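Local coordinates for uncharacterized conserved protein (Methanopyrus kandleri AV19, PDB 2QYA) that is of unknown function, a conserved archaeal protein of the DUF424 family that forms a two-chain assembly in the crystal, at residues E30-K34 with G35-H39; G89-E93 with D94-E98. The protein carries 2 engineered substitutions. All coordinates share one frame; numbering follows the deposited sequence.

Interaction 1 of 2, residues E30-K34 with G35-H39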
loop_
_atom_site.group_PDB
_atom_site.type_symbol
_atom_site.label_atom_id
_atom_site.label_comp_id
_atom_site.label_asym_id
_atom_site.label_seq_id
_atom_site.Cartn_x
_atom_site.Cartn_y
_atom_site.Cartn_z
ATOM N N GLU A 30 12.317 18.196 -6.306
ATOM C CA GLU A 30 12.012 17.500 -7.552
ATOM C C GLU A 30 13.207 16.694 -8.037
ATOM O O GLU A 30 14.335 17.190 -8.082
ATOM C CB GLU A 30 11.526 18.466 -8.635
ATOM C CG GLU A 30 10.094 18.941 -8.408
ATOM C CD GLU A 30 9.451 19.568 -9.643
ATOM O OE1 GLU A 30 9.977 19.394 -10.776
ATOM O OE2 GLU A 30 8.402 20.237 -9.465
ATOM N N LEU A 31 12.955 15.435 -8.367
ATOM C CA LEU A 31 14.009 14.566 -8.847
ATOM C C LEU A 31 13.709 14.165 -10.272
ATOM O O LEU A 31 12.590 13.751 -10.599
ATOM C CB LEU A 31 14.164 13.322 -7.962
ATOM C CG LEU A 31 14.235 13.453 -6.435
ATOM C CD1 LEU A 31 14.298 12.065 -5.822
ATOM C CD2 LEU A 31 15.430 14.292 -5.991
ATOM N N LYS A 32 14.722 14.301 -11.117
ATOM C CA LYS A 32 14.610 13.949 -12.518
ATOM C C LYS A 32 15.402 12.677 -12.768
ATOM O O LYS A 32 16.533 12.549 -12.305
ATOM C CB LYS A 32 15.122 15.096 -13.394
ATOM C CG LYS A 32 14.047 16.111 -13.794
ATOM C CD LYS A 32 14.654 17.327 -14.509
ATOM C CE LYS A 32 13.728 17.907 -15.593
ATOM N NZ LYS A 32 12.410 18.399 -15.064
ATOM N N TYR A 33 14.803 11.722 -13.472
ATOM C CA TYR A 33 15.538 10.522 -13.859
ATOM C C TYR A 33 14.952 9.854 -15.113
ATOM O O TYR A 33 13.752 9.564 -15.182
ATOM C CB TYR A 33 15.691 9.553 -12.666
ATOM C CG TYR A 33 14.596 8.520 -12.523
ATOM C CD1 TYR A 33 13.295 8.891 -12.187
ATOM C CD2 TYR A 33 14.868 7.165 -12.725
ATOM C CE1 TYR A 33 12.294 7.940 -12.069
ATOM C CE2 TYR A 33 13.875 6.207 -12.608
ATOM C CZ TYR A 33 12.592 6.600 -12.283
ATOM O OH TYR A 33 11.607 5.650 -12.167
ATOM N N LYS A 34 15.826 9.641 -16.100
ATOM C CA LYS A 34 15.467 9.128 -17.435
ATOM C C LYS A 34 14.183 9.732 -18.026
ATOM O O LYS A 34 13.305 9.011 -18.511
ATOM C CB LYS A 34 15.438 7.591 -17.456
ATOM C CG LYS A 34 16.823 6.941 -17.536
ATOM C CD LYS A 34 16.830 5.719 -18.478
ATOM C CE LYS A 34 18.021 4.786 -18.197
ATOM N NZ LYS A 34 18.197 3.660 -19.196
ATOM N N GLY A 35 14.089 11.061 -17.982
ATOM C CA GLY A 35 12.955 11.787 -18.555
ATOM C C GLY A 35 11.775 11.970 -17.620
ATOM O O GLY A 35 10.809 12.656 -17.964
ATOM N N ARG A 36 11.849 11.350 -16.442
ATOM C CA ARG A 36 10.793 11.468 -15.435
ATOM C C ARG A 36 10.971 12.678 -14.522
ATOM O O ARG A 36 12.041 13.287 -14.459
ATOM C CB ARG A 36 10.692 10.199 -14.575
ATOM C CG ARG A 36 9.824 9.110 -15.171
ATOM C CD ARG A 36 9.347 8.094 -14.106
ATOM N NE ARG A 36 8.078 8.470 -13.470
ATOM C CZ ARG A 36 6.898 8.536 -14.094
ATOM N NH1 ARG A 36 6.785 8.273 -15.393
ATOM N NH2 ARG A 36 5.818 8.885 -13.410
ATOM N N THR A 37 9.891 13.017 -13.826
ATOM C CA THR A 37 9.911 14.049 -12.792
ATOM C C THR A 37 9.215 13.457 -11.590
ATOM O O THR A 37 8.019 13.149 -11.645
ATOM C CB THR A 37 9.137 15.318 -13.203
ATOM O OG1 THR A 37 9.088 15.422 -14.633
ATOM C CG2 THR A 37 9.783 16.563 -12.599
ATOM N N LEU A 38 9.966 13.262 -10.517
ATOM C CA LEU A 38 9.353 12.895 -9.258
ATOM C C LEU A 38 9.214 14.137 -8.392
ATOM O O LEU A 38 10.183 14.841 -8.124
ATOM C CB LEU A 38 10.126 11.774 -8.537
ATOM C CG LEU A 38 9.595 11.332 -7.156
ATOM C CD1 LEU A 38 8.120 10.882 -7.169
ATOM C CD2 LEU A 38 10.476 10.265 -6.504
ATOM N N HIS A 39 7.979 14.398 -7.988
ATOM C CA HIS A 39 7.667 15.431 -7.006
ATOM C C HIS A 39 7.600 14.779 -5.626
ATOM O O HIS A 39 6.730 13.945 -5.375
ATOM C CB HIS A 39 6.325 16.095 -7.354
ATOM C CG HIS A 39 6.204 16.481 -8.796
ATOM N ND1 HIS A 39 5.595 15.674 -9.733
ATOM C CD2 HIS A 39 6.631 17.579 -9.465
ATOM C CE1 HIS A 39 5.641 16.265 -10.915
ATOM N NE2 HIS A 39 6.262 17.423 -10.779
#

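Interaction 2 of 2, residues G89-E93 with D94-E98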
loop_
_atom_site.group_PDB
_atom_site.type_symbol
_atom_site.label_atom_id
_atom_site.label_comp_id
_atom_site.label_asym_id
_atom_site.label_seq_id
_atom_site.Cartn_x
_atom_site.Cartn_y
_atom_site.Cartn_z
ATOM N N GLY A 89 17.181 -4.383 9.747
ATOM C CA GLY A 89 17.456 -5.773 9.338
ATOM C C GLY A 89 16.551 -6.234 8.208
ATOM O O GLY A 89 16.368 -7.437 7.994
ATOM N N LEU A 90 15.989 -5.278 7.475
ATOM C CA LEU A 90 14.955 -5.571 6.511
ATOM C C LEU A 90 15.524 -5.751 5.105
ATOM O O LEU A 90 14.921 -6.425 4.265
ATOM C CB LEU A 90 13.902 -4.454 6.535
ATOM C CG LEU A 90 12.520 -4.639 7.208
ATOM C CD1 LEU A 90 12.360 -5.827 8.147
ATOM C CD2 LEU A 90 12.103 -3.345 7.891
ATOM N N ALA A 91 16.681 -5.142 4.864
ATOM C CA ALA A 91 17.353 -5.197 3.573
ATOM C C ALA A 91 18.862 -5.162 3.792
ATOM O O ALA A 91 19.312 -4.607 4.797
ATOM C CB ALA A 91 16.916 -4.037 2.695
ATOM N N ARG A 92 19.625 -5.770 2.868
ATOM C CA ARG A 92 21.093 -5.666 2.856
ATOM C C ARG A 92 21.494 -4.359 2.189
ATOM O O ARG A 92 20.796 -3.856 1.302
ATOM C CB ARG A 92 21.755 -6.816 2.071
ATOM C CG ARG A 92 21.516 -8.263 2.568
ATOM C CD ARG A 92 22.390 -9.277 1.756
ATOM N NE ARG A 92 22.289 -9.089 0.298
ATOM C CZ ARG A 92 21.461 -9.765 -0.515
ATOM N NH1 ARG A 92 20.645 -10.700 -0.036
ATOM N NH2 ARG A 92 21.444 -9.504 -1.820
ATOM N N GLU A 93 22.638 -3.821 2.585
ATOM C CA GLU A 93 23.122 -2.593 1.984
ATOM C C GLU A 93 23.152 -2.692 0.476
ATOM O O GLU A 93 22.790 -1.731 -0.197
ATOM C CB GLU A 93 24.497 -2.190 2.541
ATOM C CG GLU A 93 24.444 -1.848 4.038
ATOM C CD GLU A 93 25.708 -1.178 4.554
ATOM O OE1 GLU A 93 26.288 -1.700 5.550
ATOM O OE2 GLU A 93 26.126 -0.149 3.954
ATOM N N ASP A 94 23.546 -3.861 -0.056
ATOM C CA ASP A 94 23.681 -4.028 -1.522
ATOM C C ASP A 94 22.367 -4.154 -2.302
ATOM O O ASP A 94 22.366 -4.130 -3.550
ATOM C CB ASP A 94 24.693 -5.131 -1.899
ATOM C CG ASP A 94 24.289 -6.535 -1.439
ATOM O OD1 ASP A 94 23.139 -6.790 -1.032
ATOM O OD2 ASP A 94 25.156 -7.433 -1.519
ATOM N N GLU A 95 21.260 -4.261 -1.565
ATOM C CA GLU A 95 19.925 -4.401 -2.150
ATOM C C GLU A 95 19.262 -3.053 -2.411
ATOM O O GLU A 95 18.306 -2.953 -3.185
ATOM C CB GLU A 95 19.041 -5.256 -1.239
ATOM C CG GLU A 95 19.316 -6.760 -1.340
ATOM C CD GLU A 95 18.507 -7.588 -0.350
ATOM O OE1 GLU A 95 18.551 -7.315 0.853
ATOM O OE2 GLU A 95 17.823 -8.544 -0.765
ATOM N N ILE A 96 19.779 -2.006 -1.778
ATOM C CA ILE A 96 19.187 -0.684 -1.894
ATOM C C ILE A 96 19.313 -0.206 -3.334
ATOM O O ILE A 96 20.390 -0.270 -3.919
ATOM C CB ILE A 96 19.855 0.314 -0.907
ATOM C CG1 ILE A 96 19.719 -0.166 0.543
ATOM C CG2 ILE A 96 19.326 1.739 -1.101
ATOM C CD1 ILE A 96 18.298 -0.685 0.979
ATOM N N GLY A 97 18.219 0.256 -3.925
ATOM C CA GLY A 97 18.305 0.805 -5.266
ATOM C C GLY A 97 18.599 2.288 -5.230
ATOM O O GLY A 97 19.234 2.782 -4.301
ATOM N N GLU A 98 18.158 2.988 -6.265
ATOM C CA GLU A 98 18.301 4.424 -6.326
ATOM C C GLU A 98 17.265 4.954 -7.286
ATOM O O GLU A 98 16.812 4.230 -8.177
ATOM C CB GLU A 98 19.709 4.840 -6.784
ATOM C CG GLU A 98 19.862 4.910 -8.292
ATOM C CD GLU A 98 20.515 6.204 -8.739
ATOM O OE1 GLU A 98 21.581 6.557 -8.159
ATOM O OE2 GLU A 98 19.948 6.858 -9.654
#

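Interaction 1 of 2, residues E30-K34 with G35-H39
The ring of Tyr33 lies alongside the aliphatic part of Arg36, its CE1 3.6 Å from Arg36 CD. The two close the tip of a two-residue beta hairpin, strands 30-33 and 36-39, through a type I' turn from Tyr33 to Arg36. Ring and guanidinium planes stand 74° apart, so they do not stack. Arg36 CB and CD do the touching, and past the bend at chi3 (89°) the guanidinium leads away from the ring. With an alanine in place of Tyr33, the Arg36 methylenes would probably lose their neighbour and the chain would be freer to swing. In the turn, Arg36 N donates to Tyr33 O at 2.9 Å. Gly35 has a positive phi, and a CB there would jam against the carbonyl oxygen of Lys34. Further along, Leu31 and Leu38 form a hydrogen-bonded antiparallel pair. Leu38 N reaches Leu31 O at 2.7 Å, and Leu31 N reaches Leu38 O at 2.8 Å. Their side chains share the Tyr33 and Arg36 face, where Leu31 also meets Val102 and Leu38 meets Tyr45. Pro114 of the second subunit packs on Tyr33. The other face carries Glu30, Lys32, Thr37 and His39. Glu30 and His39 run side by side with their flat groups 85° apart. Glu30 OE1 approaches Thr37 CG2, while Glu30 OE2 sits in the His39 ring plane, 3.2 Å from His39 CD2.

Interaction 2 of 2, residues G89-E93 with D94-E98
Ala91 CB meets Ile96 CD1 at 4.0 Å, shortly after Gly89 ends helix 79-87 in a Schellman motif. The same methyl touches Val85 of that helix. Ile96 also packs on Cys82 and on Pro103 and Val105, so its side chain bridges helix 79-87 and strand 103-109. Next comes Arg92, which is gripped through both backbone and side chain. The Glu95 carboxylate folds back on its N-H: Arg92 N donates to Glu95 OE1 at 2.8 Å, nearly straight at 174°, on the anti lone pair of that oxygen. In return, Glu95 N binds Arg92 O at 2.9 Å, at a short 3-10 turn. The side chains of Arg92, Asp94 and Glu95 form a salt-bridge network. The bend of Arg92 at chi3 (-49°) folds the guanidinium back, so that NE meets Asp94 OD1 and one face lies against the Glu95 carboxylate. The NE bond is 2.8 Å long, on the syn lone pair of Asp94 OD1, and Arg92 NH2 adds a weak bond to that oxygen. The Asp94 carboxylate is nearly perpendicular to the guanidinium. The Glu95 carboxylate instead stacks on it, the planes only 16° apart. Glu95 OE2 thus makes a long salt bridge to Arg92 NH1, 3.6 Å away, with no N-H aimed at it. Glu93 follows, its side chain meeting Val86 of the helix. Its carbonyl oxygen takes a weak bond from Ile96 N, and Ile96 CG1 lies 3.5 Å from Glu93 O.

Overall arrangement
Interaction 1 comes first along the chain and closes before interaction 2 opens. Their centres are 22 Å apart, and their nearest atoms are about 6 Å apart without touching. Both are surface contacts in the DUF424 part of the chain. Residues 30-39 form a separate two-stranded sheet, its centre about 19 Å from the centre of the chain. Residues 89-98 lead from helix 79-87 into strand 97-98, an outermost strand of the six-stranded mixed sheet in this chain. The loop between strands 97-98 and 103-109 links the two regions, since its Leu99 and Val102 touch the hairpin. The hairpin also meets the second subunit, whereas residues 89-98 touch no other chain of the assembly.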